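Local coordinates for galactose-1-phosphate uridylyltransferase (Bacillus cereus, PDB 4QVU), which is of unknown function but has a HIT-like fold, binds zinc and may act as a UDP-glucose:hexose-1-phosphate uridylyltransferase, at the interface of chains A and B. Coordinates in Å, arbitrary orientation; residue numbers count along the deposited sequence, not the author numbering. Chains: chain A/B, Uncharacterized protein.

The interface of chains A and B. Residues chain A 163-164, 205, 207, 209, 220, 222; chain B 227, 230-232.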
loop_
_atom_site.group_PDB
_atom_site.type_symbol
_atom_site.label_atom_id
_atom_site.label_comp_id
_atom_site.label_asym_id
_atom_site.label_seq_id
_atom_site.Cartn_x
_atom_site.Cartn_y
_atom_site.Cartn_z
ATOM N N ILE A 163 -8.707 2.850 -3.633
ATOM C CA ILE A 163 -7.927 3.007 -4.854
ATOM C C ILE A 163 -6.746 3.948 -4.594
ATOM O O ILE A 163 -5.636 3.630 -5.011
ATOM C CB ILE A 163 -8.802 3.512 -6.032
ATOM C CG1 ILE A 163 -10.045 2.611 -6.244
ATOM C CG2 ILE A 163 -7.973 3.658 -7.324
ATOM C CD1 ILE A 163 -11.032 3.048 -7.351
ATOM N N ILE A 164 -6.986 5.089 -3.905
ATOM C CA ILE A 164 -5.977 6.131 -3.677
ATOM C C ILE A 164 -5.381 6.059 -2.257
ATOM O O ILE A 164 -4.240 6.475 -2.098
ATOM C CB ILE A 164 -6.580 7.535 -3.966
ATOM C CG1 ILE A 164 -6.915 7.670 -5.458
ATOM C CG2 ILE A 164 -5.664 8.689 -3.541
ATOM C CD1 ILE A 164 -5.660 7.409 -6.509
ATOM N N ASN A 205 -16.127 13.560 -5.167
ATOM C CA ASN A 205 -16.268 12.959 -6.479
ATOM C C ASN A 205 -17.213 11.791 -6.436
ATOM O O ASN A 205 -17.248 11.059 -5.437
ATOM C CB ASN A 205 -14.924 12.467 -7.012
ATOM C CG ASN A 205 -13.935 13.487 -7.486
ATOM O OD1 ASN A 205 -12.822 13.535 -6.996
ATOM N ND2 ASN A 205 -14.239 14.207 -8.541
ATOM N N PHE A 207 -17.936 8.325 -8.725
ATOM C CA PHE A 207 -17.434 7.470 -9.801
ATOM C C PHE A 207 -18.358 6.301 -9.953
ATOM O O PHE A 207 -18.686 5.654 -8.959
ATOM C CB PHE A 207 -15.995 6.996 -9.578
ATOM C CG PHE A 207 -15.000 8.106 -9.395
ATOM C CD1 PHE A 207 -14.585 8.875 -10.476
ATOM C CD2 PHE A 207 -14.467 8.380 -8.142
ATOM C CE1 PHE A 207 -13.682 9.914 -10.304
ATOM C CE2 PHE A 207 -13.551 9.409 -7.975
ATOM C CZ PHE A 207 -13.165 10.170 -9.057
ATOM N N TYR A 209 -19.302 2.589 -11.861
ATOM C CA TYR A 209 -18.713 1.380 -12.444
ATOM C C TYR A 209 -19.785 0.333 -12.719
ATOM O O TYR A 209 -20.736 0.197 -11.938
ATOM C CB TYR A 209 -17.637 0.765 -11.506
ATOM C CG TYR A 209 -16.687 1.755 -10.853
ATOM C CD1 TYR A 209 -17.072 2.487 -9.732
ATOM C CD2 TYR A 209 -15.370 1.885 -11.296
ATOM C CE1 TYR A 209 -16.209 3.398 -9.130
ATOM C CE2 TYR A 209 -14.481 2.760 -10.669
ATOM C CZ TYR A 209 -14.914 3.530 -9.601
ATOM O OH TYR A 209 -14.061 4.398 -8.969
ATOM N N VAL A 220 -16.165 9.736 -3.108
ATOM C CA VAL A 220 -14.824 10.012 -2.592
ATOM C C VAL A 220 -14.707 11.466 -2.084
ATOM O O VAL A 220 -14.687 12.383 -2.908
ATOM C CB VAL A 220 -13.736 9.731 -3.689
ATOM C CG1 VAL A 220 -12.320 9.872 -3.132
ATOM C CG2 VAL A 220 -13.918 8.360 -4.341
ATOM N N ARG A 222 -12.893 14.873 -1.119
ATOM C CA ARG A 222 -11.690 15.499 -1.633
ATOM C C ARG A 222 -11.383 16.702 -0.759
ATOM O O ARG A 222 -12.243 17.546 -0.510
ATOM C CB ARG A 222 -11.866 15.868 -3.119
ATOM C CG ARG A 222 -12.136 14.695 -4.080
ATOM C CD ARG A 222 -10.972 13.725 -4.304
ATOM N NE ARG A 222 -9.769 14.404 -4.799
ATOM C CZ ARG A 222 -9.450 14.562 -6.078
ATOM N NH1 ARG A 222 -10.222 14.061 -7.028
ATOM N NH2 ARG A 222 -8.343 15.203 -6.417
ATOM N N PRO B 227 -9.331 13.558 -11.609
ATOM C CA PRO B 227 -10.446 12.673 -11.225
ATOM C C PRO B 227 -10.403 11.300 -11.900
ATOM O O PRO B 227 -10.845 10.319 -11.306
ATOM C CB PRO B 227 -11.682 13.440 -11.687
ATOM C CG PRO B 227 -11.252 14.833 -11.800
ATOM C CD PRO B 227 -9.829 14.800 -12.224
ATOM N N VAL B 230 -7.969 9.344 -9.741
ATOM C CA VAL B 230 -8.550 9.062 -8.417
ATOM C C VAL B 230 -9.537 7.883 -8.494
ATOM O O VAL B 230 -9.434 6.956 -7.688
ATOM C CB VAL B 230 -9.229 10.305 -7.790
ATOM C CG1 VAL B 230 -10.124 9.932 -6.615
ATOM C CG2 VAL B 230 -8.190 11.326 -7.364
ATOM N N GLY B 231 -10.441 7.904 -9.467
ATOM C CA GLY B 231 -11.455 6.860 -9.583
ATOM C C GLY B 231 -11.133 5.677 -10.464
ATOM O O GLY B 231 -11.732 4.614 -10.295
ATOM N N TYR B 232 -10.215 5.840 -11.430
ATOM C CA TYR B 232 -9.970 4.751 -12.372
ATOM C C TYR B 232 -8.488 4.488 -12.646
ATOM O O TYR B 232 -8.189 3.631 -13.482
ATOM C CB TYR B 232 -10.660 5.076 -13.710
ATOM C CG TYR B 232 -12.117 5.469 -13.579
ATOM C CD1 TYR B 232 -13.111 4.505 -13.437
ATOM C CD2 TYR B 232 -12.506 6.807 -13.620
ATOM C CE1 TYR B 232 -14.454 4.861 -13.331
ATOM C CE2 TYR B 232 -13.849 7.174 -13.525
ATOM C CZ TYR B 232 -14.819 6.195 -13.372
ATOM O OH TYR B 232 -16.146 6.536 -13.281
#
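A:Phe207 lies flat over the backbone of B:Gly231. The glycine CA sits over the middle of the ring, 3.5 Å from its centroid, in a CH-pi contact. The CD1 edge of A:Phe207 points at the face of B:Tyr232, off its centre, with the planes at 82°. This is an edge-to-face pair. CE2 of B:Tyr232 lies nearest CD1 of A:Phe207, at 3.6 Å. Its CE1 touches CE2 of A:Tyr209, the two side chains crossing obliquely. The phenol OH of A:Tyr209 donates a hydrogen bond of 2.7 Å to the carbonyl O of B:Gly231. The acceptor lies in the plane of the phenol ring, while the donor is tilted 15° from the carbonyl plane. B:Val230 puts its two methyls to different uses. CG1 is anti to the backbone N (chi1 165°) and meets CE2 of A:Phe207 at 3.7 Å. CG2 lies over one face of the A:Arg222 guanidinium, toward the rim, 3.4 Å from NH1. That same NH1 donates to the side-chain OD1 of A:Asn205 at 2.7 Å, which should hold the bent arginine in place. A:Ile164 packs on the backbone of B:Val230, its CG1 3.7 Å from the valine CA. Helix 227-232 of chain B is thus held between strands 203-211 and 214-222 and the 163-164 loop of chain A. With its two-fold twin, this docking joins the two copies in the crystal and may support a dimer.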